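Local coordinates for protein 3-phytase (Klebsiella pneumoniae, PDB 2WNH) that probably removes phosphate groups from phytate (inositol hexakisphosphate) by hydrolysis, at residues B[89-94]-B[282-287]; B[18-23]-B[272-277]; B[216-221]-B[344-349]. The protein carries 3 engineered substitutions. All coordinates share one frame; numbering follows the deposited sequence.

Contact 1 (B[89-94]-B[282-287])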
loop_
_atom_site.group_PDB
_atom_site.type_symbol
_atom_site.label_atom_id
_atom_site.label_comp_id
_atom_site.label_asym_id
_atom_site.label_seq_id
_atom_site.Cartn_x
_atom_site.Cartn_y
_atom_site.Cartn_z
ATOM N N GLU B 89 23.292 10.163 3.449
ATOM C CA GLU B 89 24.254 9.085 3.155
ATOM C C GLU B 89 23.865 8.150 1.982
ATOM O O GLU B 89 24.716 7.440 1.436
ATOM C CB GLU B 89 24.501 8.299 4.448
ATOM C CG GLU B 89 25.650 7.305 4.407
ATOM C CD GLU B 89 25.774 6.536 5.721
ATOM O OE1 GLU B 89 25.118 6.923 6.725
ATOM O OE2 GLU B 89 26.524 5.544 5.737
ATOM N N SER B 90 22.595 8.172 1.582
ATOM C CA SER B 90 22.073 7.248 0.591
ATOM C C SER B 90 22.442 7.701 -0.820
ATOM O O SER B 90 22.846 6.886 -1.636
ATOM C CB SER B 90 20.547 7.164 0.660
ATOM O OG SER B 90 20.076 6.743 1.933
ATOM N N ILE B 91 22.214 8.984 -1.110
ATOM C CA ILE B 91 22.319 9.493 -2.490
ATOM C C ILE B 91 22.706 10.968 -2.520
ATOM O O ILE B 91 22.342 11.745 -1.616
ATOM C CB ILE B 91 20.990 9.253 -3.282
ATOM C CG1 ILE B 91 21.143 9.511 -4.812
ATOM C CG2 ILE B 91 19.815 10.044 -2.669
ATOM C CD1 ILE B 91 19.917 9.083 -5.584
ATOM N N TYR B 92 23.470 11.331 -3.552
ATOM C CA TYR B 92 23.697 12.735 -3.903
ATOM C C TYR B 92 23.416 12.860 -5.380
ATOM O O TYR B 92 23.998 12.121 -6.186
ATOM C CB TYR B 92 25.131 13.212 -3.580
ATOM C CG TYR B 92 25.327 14.692 -3.825
ATOM C CD1 TYR B 92 24.892 15.641 -2.894
ATOM C CD2 TYR B 92 25.924 15.154 -5.006
ATOM C CE1 TYR B 92 25.055 17.018 -3.136
ATOM C CE2 TYR B 92 26.098 16.516 -5.237
ATOM C CZ TYR B 92 25.661 17.435 -4.308
ATOM O OH TYR B 92 25.828 18.789 -4.585
ATOM N N VAL B 93 22.512 13.778 -5.721
ATOM C CA VAL B 93 22.121 13.977 -7.126
ATOM C C VAL B 93 22.592 15.325 -7.626
ATOM O O VAL B 93 22.232 16.374 -7.067
ATOM C CB VAL B 93 20.584 13.856 -7.315
ATOM C CG1 VAL B 93 20.228 13.982 -8.789
ATOM C CG2 VAL B 93 20.071 12.509 -6.747
ATOM N N ARG B 94 23.410 15.297 -8.683
ATOM C CA ARG B 94 23.906 16.518 -9.310
ATOM C C ARG B 94 23.479 16.538 -10.792
ATOM O O ARG B 94 23.876 15.679 -11.576
ATOM C CB ARG B 94 25.435 16.594 -9.172
ATOM C CG ARG B 94 26.022 17.854 -9.828
ATOM C CD ARG B 94 27.389 18.180 -9.268
ATOM N NE ARG B 94 28.093 19.183 -10.078
ATOM C CZ ARG B 94 29.231 19.735 -9.692
ATOM N NH1 ARG B 94 29.733 19.416 -8.493
ATOM N NH2 ARG B 94 29.861 20.605 -10.483
ATOM N N VAL B 282 28.528 8.862 -0.086
ATOM C CA VAL B 282 27.157 8.423 -0.372
ATOM C C VAL B 282 27.149 7.017 -0.998
ATOM O O VAL B 282 28.152 6.579 -1.549
ATOM C CB VAL B 282 26.404 9.424 -1.312
ATOM C CG1 VAL B 282 26.157 10.763 -0.595
ATOM C CG2 VAL B 282 27.154 9.604 -2.629
ATOM N N ARG B 283 26.022 6.314 -0.915
ATOM C CA ARG B 283 25.903 4.989 -1.549
ATOM C C ARG B 283 25.748 5.066 -3.068
ATOM O O ARG B 283 26.146 4.152 -3.778
ATOM C CB ARG B 283 24.711 4.218 -0.969
ATOM C CG ARG B 283 24.839 3.913 0.544
ATOM C CD ARG B 283 26.014 2.962 0.819
ATOM N NE ARG B 283 26.326 2.776 2.253
ATOM C CZ ARG B 283 25.869 1.787 3.032
ATOM N NH1 ARG B 283 25.020 0.861 2.577
ATOM N NH2 ARG B 283 26.274 1.730 4.299
ATOM N N TRP B 284 25.131 6.154 -3.534
ATOM C CA TRP B 284 24.776 6.344 -4.949
ATOM C C TRP B 284 25.016 7.802 -5.344
ATOM O O TRP B 284 24.393 8.710 -4.782
ATOM C CB TRP B 284 23.308 5.904 -5.114
ATOM C CG TRP B 284 22.680 5.945 -6.452
ATOM C CD1 TRP B 284 23.265 6.185 -7.677
ATOM C CD2 TRP B 284 21.288 5.718 -6.700
ATOM N NE1 TRP B 284 22.287 6.136 -8.676
ATOM C CE2 TRP B 284 21.074 5.854 -8.091
ATOM C CE3 TRP B 284 20.198 5.406 -5.866
ATOM C CZ2 TRP B 284 19.801 5.683 -8.681
ATOM C CZ3 TRP B 284 18.926 5.234 -6.451
ATOM C CH2 TRP B 284 18.743 5.393 -7.847
ATOM N N LEU B 285 25.948 8.018 -6.292
ATOM C CA LEU B 285 26.198 9.342 -6.863
ATOM C C LEU B 285 25.512 9.303 -8.203
ATOM O O LEU B 285 25.796 8.434 -9.024
ATOM C CB LEU B 285 27.699 9.581 -7.065
ATOM C CG LEU B 285 28.118 10.922 -7.695
ATOM C CD1 LEU B 285 27.692 12.094 -6.806
ATOM C CD2 LEU B 285 29.668 10.924 -7.932
ATOM N N LEU B 286 24.582 10.224 -8.387
ATOM C CA LEU B 286 23.773 10.258 -9.600
ATOM C C LEU B 286 23.980 11.620 -10.277
ATOM O O LEU B 286 23.671 12.681 -9.702
ATOM C CB LEU B 286 22.293 10.005 -9.255
ATOM C CG LEU B 286 21.290 10.229 -10.388
ATOM C CD1 LEU B 286 21.616 9.295 -11.560
ATOM C CD2 LEU B 286 19.833 9.989 -9.933
ATOM N N LEU B 287 24.524 11.555 -11.492
ATOM C CA LEU B 287 24.812 12.715 -12.329
ATOM C C LEU B 287 23.879 12.674 -13.534
ATOM O O LEU B 287 23.733 11.642 -14.181
ATOM C CB LEU B 287 26.257 12.658 -12.826
ATOM C CG LEU B 287 27.347 12.434 -11.770
ATOM C CD1 LEU B 287 28.715 12.384 -12.468
ATOM C CD2 LEU B 287 27.318 13.530 -10.715
#
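Two parallel neighbours in the central mixed sheet of the histidine phosphatase fold, strands 91-95 and 284-289, meet here with segment axes 4.8 Å apart and only 12° off parallel. Tyr92 bonds across with both its N and its O: its N donates to Trp284 O, and its O accepts the nearly straight bond from Leu286 N (3.0 Å, 174°). Arg94 N then closes on Leu286 O at 2.8 Å. Just before the strands, Arg283 N reaches Glu89 O in the carbonyl plane at 2.9 Å; the Arg283 guanidinium is held by Leu80 O (NH1) and by Pro10 O of the second subunit (NH2). On one face Ile91, extended with CG1 anti to the backbone N (chi1 -169°), lays CD1 over the six-membered ring of Trp284, 3.9 Å from its centroid, a CH-pi contact; Val93 CG2 meets Leu286 CD2 farther along, and helix 99-112 packs on this side. On the other face Leu285 CD1 touches the Tyr92 ring at its edge, CD2, at 4.0 Å, and from the same face Arg94 reaches Asp128 in a salt bridge. Trp284 O, Tyr92 O and Leu286 O each take their N-H nearly along the C=O axis, so these buried carbonyls have well-aligned partners, and the flanking contacts are almost wholly apolar.

Contact 2 (B[18-23]-B[272-277])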
loop_
_atom_site.group_PDB
_atom_site.type_symbol
_atom_site.label_atom_id
_atom_site.label_comp_id
_atom_site.label_asym_id
_atom_site.label_seq_id
_atom_site.Cartn_x
_atom_site.Cartn_y
_atom_site.Cartn_z
ATOM N N LYS B 18 29.017 0.821 -3.770
ATOM C CA LYS B 18 28.921 2.183 -4.295
ATOM C C LYS B 18 28.471 2.139 -5.739
ATOM O O LYS B 18 28.923 1.292 -6.503
ATOM C CB LYS B 18 30.288 2.892 -4.207
ATOM C CG LYS B 18 30.353 4.339 -4.756
ATOM C CD LYS B 18 29.364 5.245 -4.080
ATOM C CE LYS B 18 29.531 6.702 -4.506
ATOM N NZ LYS B 18 30.745 7.346 -3.892
ATOM N N VAL B 19 27.560 3.046 -6.084
ATOM C CA VAL B 19 27.135 3.252 -7.460
ATOM C C VAL B 19 27.468 4.680 -7.883
ATOM O O VAL B 19 27.192 5.647 -7.161
ATOM C CB VAL B 19 25.591 3.042 -7.614
ATOM C CG1 VAL B 19 25.159 3.300 -9.067
ATOM C CG2 VAL B 19 25.149 1.622 -7.190
ATOM N N VAL B 20 28.065 4.818 -9.074
ATOM C CA VAL B 20 28.208 6.132 -9.713
ATOM C C VAL B 20 27.509 6.026 -11.058
ATOM O O VAL B 20 27.843 5.151 -11.865
ATOM C CB VAL B 20 29.711 6.520 -9.935
ATOM C CG1 VAL B 20 29.848 7.780 -10.804
ATOM C CG2 VAL B 20 30.405 6.712 -8.589
ATOM N N GLU B 21 26.531 6.896 -11.282
ATOM C CA GLU B 21 25.720 6.831 -12.495
ATOM C C GLU B 21 25.660 8.172 -13.232
ATOM O O GLU B 21 25.490 9.246 -12.602
ATOM C CB GLU B 21 24.303 6.392 -12.116
ATOM C CG GLU B 21 23.347 6.242 -13.292
ATOM C CD GLU B 21 22.072 5.514 -12.903
ATOM O OE1 GLU B 21 21.739 5.494 -11.712
ATOM O OE2 GLU B 21 21.435 4.911 -13.794
ATOM N N LEU B 22 25.827 8.085 -14.559
ATOM C CA LEU B 22 25.721 9.227 -15.469
ATOM C C LEU B 22 24.558 8.966 -16.423
ATOM O O LEU B 22 24.677 8.143 -17.333
ATOM C CB LEU B 22 27.040 9.421 -16.259
ATOM C CG LEU B 22 27.027 10.573 -17.298
ATOM C CD1 LEU B 22 26.808 11.952 -16.632
ATOM C CD2 LEU B 22 28.300 10.582 -18.154
ATOM N N SER B 23 23.467 9.708 -16.236
ATOM C CA SER B 23 22.233 9.530 -16.975
ATOM C C SER B 23 22.073 10.622 -18.019
ATOM O O SER B 23 22.431 11.773 -17.760
ATOM C CB SER B 23 21.047 9.641 -16.014
ATOM O OG SER B 23 19.801 9.462 -16.693
ATOM N N ASP B 272 37.063 8.868 -9.638
ATOM C CA ASP B 272 37.324 9.273 -8.257
ATOM C C ASP B 272 36.090 9.008 -7.397
ATOM O O ASP B 272 36.211 8.595 -6.241
ATOM C CB ASP B 272 37.696 10.752 -8.206
ATOM C CG ASP B 272 39.157 10.992 -8.560
ATOM O OD1 ASP B 272 39.923 10.003 -8.692
ATOM O OD2 ASP B 272 39.545 12.174 -8.681
ATOM N N GLY B 273 34.906 9.215 -7.970
ATOM C CA GLY B 273 33.675 9.009 -7.206
ATOM C C GLY B 273 33.392 7.557 -6.827
ATOM O O GLY B 273 32.673 7.301 -5.868
ATOM N N VAL B 274 33.913 6.596 -7.593
ATOM C CA VAL B 274 33.654 5.166 -7.351
ATOM C C VAL B 274 34.728 4.544 -6.457
ATOM O O VAL B 274 34.601 3.415 -5.993
ATOM C CB VAL B 274 33.464 4.364 -8.688
ATOM C CG1 VAL B 274 34.833 4.047 -9.347
ATOM C CG2 VAL B 274 32.641 3.093 -8.438
ATOM N N LYS B 275 35.806 5.294 -6.248
ATOM C CA LYS B 275 36.850 4.889 -5.336
ATOM C C LYS B 275 36.410 5.071 -3.896
ATOM O O LYS B 275 35.586 5.950 -3.591
ATOM C CB LYS B 275 38.117 5.693 -5.594
ATOM C CG LYS B 275 38.846 5.263 -6.826
ATOM C CD LYS B 275 40.049 6.142 -7.030
ATOM C CE LYS B 275 40.613 5.921 -8.410
ATOM N NZ LYS B 275 41.104 7.205 -8.975
ATOM N N PRO B 276 36.944 4.234 -2.989
ATOM C CA PRO B 276 36.652 4.517 -1.601
ATOM C C PRO B 276 37.193 5.908 -1.241
ATOM O O PRO B 276 38.031 6.467 -1.947
ATOM C CB PRO B 276 37.404 3.404 -0.857
ATOM C CG PRO B 276 37.503 2.293 -1.852
ATOM C CD PRO B 276 37.775 3.026 -3.139
ATOM N N GLU B 277 36.660 6.480 -0.185
ATOM C CA GLU B 277 37.123 7.774 0.331
ATOM C C GLU B 277 36.654 8.967 -0.529
ATOM O O GLU B 277 37.111 10.087 -0.343
ATOM C CB GLU B 277 38.654 7.792 0.607
ATOM C CG GLU B 277 39.332 6.433 1.003
ATOM C CD GLU B 277 38.624 5.611 2.129
ATOM O OE1 GLU B 277 37.607 6.054 2.724
ATOM O OE2 GLU B 277 39.112 4.490 2.420
HETATM O O HOH W 1 33.013 5.743 -2.878
#
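Lys18 leaves strand 14-24 with CG anti to its backbone N (chi1 179°), bends at chi2 (57°), and bends again at chi4 (-74°), so that its ammonium turns toward the end of helix 256-274. There NZ donates to Gly273 O at 2.8 Å, arriving nearly along the C=O axis. The chain lies along this carbonyl before its tip bonds it, with CE 3.5 Å from Gly273 O. A water extends the grip: it accepts from Lys18 NZ at 3.0 Å and donates to Lys275 O at 2.7 Å, so one buried ammonium ties two backbone carbonyls where the helix gives way to loop. A positive charge at a helix C-terminus should be favourable, since carbonyl oxygens there carry the negative end of the helix dipole. Two residues along the strand, Val20 places CG2 anti to its carbonyl carbon and beside its N; this methyl sits against the Gly273 peptide, 3.6 Å from Gly273 C, and touches Val274 CB at 3.9 Å. Glycine lets the helix backbone itself meet the valine methyl. Beyond the pair, Val274 packs on Phe381 and Ile385 of helix 381-388 and on Leu336 of strand 334-342, and its O accepts from Arg325 of strand 320-328, the antiparallel neighbour of strand 14-24. The end of helix 256-274 is thereby set against the sheet.

Contact 3 (B[216-221]-B[344-349])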
loop_
_atom_site.group_PDB
_atom_site.type_symbol
_atom_site.label_atom_id
_atom_site.label_comp_id
_atom_site.label_asym_id
_atom_site.label_seq_id
_atom_site.Cartn_x
_atom_site.Cartn_y
_atom_site.Cartn_z
ATOM N N LEU B 216 13.093 10.447 -30.904
ATOM C CA LEU B 216 12.433 11.037 -29.721
ATOM C C LEU B 216 10.907 11.076 -29.876
ATOM O O LEU B 216 10.189 10.682 -28.947
ATOM C CB LEU B 216 13.000 12.438 -29.405
ATOM C CG LEU B 216 14.436 12.449 -28.852
ATOM C CD1 LEU B 216 15.014 13.853 -28.908
ATOM C CD2 LEU B 216 14.507 11.863 -27.442
ATOM N N GLY B 217 10.404 11.494 -31.044
ATOM C CA GLY B 217 8.943 11.442 -31.313
ATOM C C GLY B 217 8.305 10.048 -31.240
ATOM O O GLY B 217 7.156 9.920 -30.759
ATOM N N TRP B 218 9.025 9.024 -31.730
ATOM C CA TRP B 218 8.619 7.614 -31.574
ATOM C C TRP B 218 8.524 7.279 -30.088
ATOM O O TRP B 218 7.514 6.756 -29.595
ATOM C CB TRP B 218 9.599 6.628 -32.251
ATOM C CG TRP B 218 9.100 5.193 -32.109
ATOM C CD1 TRP B 218 9.453 4.275 -31.146
ATOM C CD2 TRP B 218 8.092 4.563 -32.913
ATOM N NE1 TRP B 218 8.737 3.107 -31.322
ATOM C CE2 TRP B 218 7.907 3.253 -32.408
ATOM C CE3 TRP B 218 7.351 4.971 -34.040
ATOM C CZ2 TRP B 218 6.987 2.348 -32.976
ATOM C CZ3 TRP B 218 6.431 4.063 -34.608
ATOM C CH2 TRP B 218 6.266 2.769 -34.071
ATOM N N SER B 219 9.605 7.582 -29.379
ATOM C CA SER B 219 9.734 7.235 -27.960
ATOM C C SER B 219 8.689 7.939 -27.102
ATOM O O SER B 219 8.259 7.393 -26.065
ATOM C CB SER B 219 11.135 7.601 -27.470
ATOM O OG SER B 219 12.105 6.911 -28.242
ATOM N N GLU B 220 8.311 9.138 -27.535
ATOM C CA GLU B 220 7.284 9.991 -26.911
ATOM C C GLU B 220 5.858 9.423 -27.001
ATOM O O GLU B 220 4.954 9.869 -26.289
ATOM C CB GLU B 220 7.320 11.387 -27.586
ATOM C CG GLU B 220 6.228 12.403 -27.169
ATOM C CD GLU B 220 6.480 13.023 -25.791
ATOM O OE1 GLU B 220 7.406 12.592 -25.088
ATOM O OE2 GLU B 220 5.744 13.972 -25.408
ATOM N N ASN B 221 5.643 8.481 -27.912
ATOM C CA ASN B 221 4.257 8.103 -28.272
ATOM C C ASN B 221 3.454 9.247 -28.943
ATOM O O ASN B 221 2.232 9.404 -28.715
ATOM C CB ASN B 221 3.497 7.506 -27.054
ATOM C CG ASN B 221 2.247 6.726 -27.473
ATOM O OD1 ASN B 221 2.168 6.228 -28.605
ATOM N ND2 ASN B 221 1.261 6.626 -26.571
ATOM N N GLY B 344 14.377 -0.217 -24.740
ATOM C CA GLY B 344 14.088 -0.303 -26.195
ATOM C C GLY B 344 13.049 0.706 -26.686
ATOM O O GLY B 344 12.323 1.321 -25.897
ATOM N N LEU B 345 12.993 0.888 -28.011
ATOM C CA LEU B 345 12.126 1.892 -28.618
ATOM C C LEU B 345 10.643 1.680 -28.292
ATOM O O LEU B 345 9.935 2.638 -27.956
ATOM C CB LEU B 345 12.311 1.878 -30.143
ATOM C CG LEU B 345 13.610 2.510 -30.624
ATOM C CD1 LEU B 345 13.909 1.990 -32.033
ATOM C CD2 LEU B 345 13.530 4.023 -30.602
ATOM N N ASP B 346 10.169 0.448 -28.416
ATOM C CA ASP B 346 8.743 0.218 -28.146
ATOM C C ASP B 346 8.429 0.292 -26.648
ATOM O O ASP B 346 7.354 0.755 -26.272
ATOM C CB ASP B 346 8.220 -1.074 -28.796
ATOM C CG ASP B 346 7.894 -0.887 -30.283
ATOM O OD1 ASP B 346 7.639 0.275 -30.720
ATOM O OD2 ASP B 346 7.912 -1.899 -31.001
ATOM N N ASP B 347 9.372 -0.128 -25.806
ATOM C CA ASP B 347 9.194 -0.045 -24.342
ATOM C C ASP B 347 9.043 1.415 -23.891
ATOM O O ASP B 347 8.210 1.718 -23.018
ATOM C CB ASP B 347 10.334 -0.770 -23.610
ATOM C CG ASP B 347 10.108 -2.300 -23.544
ATOM O OD1 ASP B 347 9.051 -2.806 -24.004
ATOM O OD2 ASP B 347 10.979 -2.997 -23.018
ATOM N N LEU B 348 9.820 2.317 -24.498
ATOM C CA LEU B 348 9.707 3.753 -24.201
ATOM C C LEU B 348 8.364 4.272 -24.693
ATOM O O LEU B 348 7.661 4.943 -23.955
ATOM C CB LEU B 348 10.841 4.541 -24.867
ATOM C CG LEU B 348 12.191 4.331 -24.193
ATOM C CD1 LEU B 348 13.302 4.868 -25.114
ATOM C CD2 LEU B 348 12.281 4.982 -22.806
ATOM N N ARG B 349 8.006 3.929 -25.938
ATOM C CA ARG B 349 6.746 4.376 -26.513
ATOM C C ARG B 349 5.556 3.928 -25.660
ATOM O O ARG B 349 4.601 4.693 -25.475
ATOM C CB ARG B 349 6.599 3.860 -27.949
ATOM C CG ARG B 349 5.382 4.440 -28.683
ATOM C CD ARG B 349 5.418 4.110 -30.165
ATOM N NE ARG B 349 4.225 4.608 -30.859
ATOM C CZ ARG B 349 4.074 5.833 -31.362
ATOM N NH1 ARG B 349 5.053 6.735 -31.277
ATOM N NH2 ARG B 349 2.933 6.156 -31.987
#
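Arg349, at the end of the short helix 345-349, runs from CB to its tip across the last turn of helix 204-219. CB lies 3.5 Å from Trp218 O. With CG anti to the backbone N (chi1 -173°) and the chain extended to NE, CG passes the same carbonyl, and CD comes over the indole, 3.7 Å from the centroid of the five-membered ring in a CH-pi contact. CZ then stands over the six-membered ring at 4.3 Å, the guanidinium stacked on the indole with planes 25° apart, a cation-pi pair. The other face of the guanidinium meets Asn221 OD1, above its plane and 3.4 Å from Arg349 CZ. In the third subunit, Gly115 O accepts from Arg349 NE and Gly117 N donates to Asn221 OD1. At the tip NH1 donates in the guanidinium plane to a lone pair of Trp218 O at 3.0 Å, while NH2 bonds Leu222 O. Trp218 O also accepts from the N of Asn221, a residue with positive phi in the Schellman motif that ends the helix, so two donors grip one carbonyl. At the indole edge, NE1 bonds Asp346 OD1 weakly at 3.1 Å; Leu345 CB touches Trp218 CD1. Helix 235-239 adds Ala235 and Ile238 against Trp218, and His59 of helix 58-77 bonds Leu348 O and packs on Asn221, so the two helix ends meet among these elements.

In the fold
Contacts 1 and 2 share one region of the sheet, their centres 8 Å apart: strand 284-289 lies between strand 91-95 and strand 14-24. Leu285 N probably bonds Val19 O at 2.8 Å and Leu287 N probably bonds Glu21 O at 2.7 Å, so three parallel strands run on from one contact to the next; Trp284 NE1 to Glu21 OE1 adds a side-chain tie. Helix 256-274 of contact 2 leads in the chain to strand 284-289. Contact 3 joins two helix ends elsewhere, its centre 28 Å from contact 1 and 29 Å from contact 2, across the chain's centre from contact 2. Its Asp346 side chain is about 9 Å from that of His358, a magnesium ligand in a structure of this protein, though no magnesium is bound to this chain.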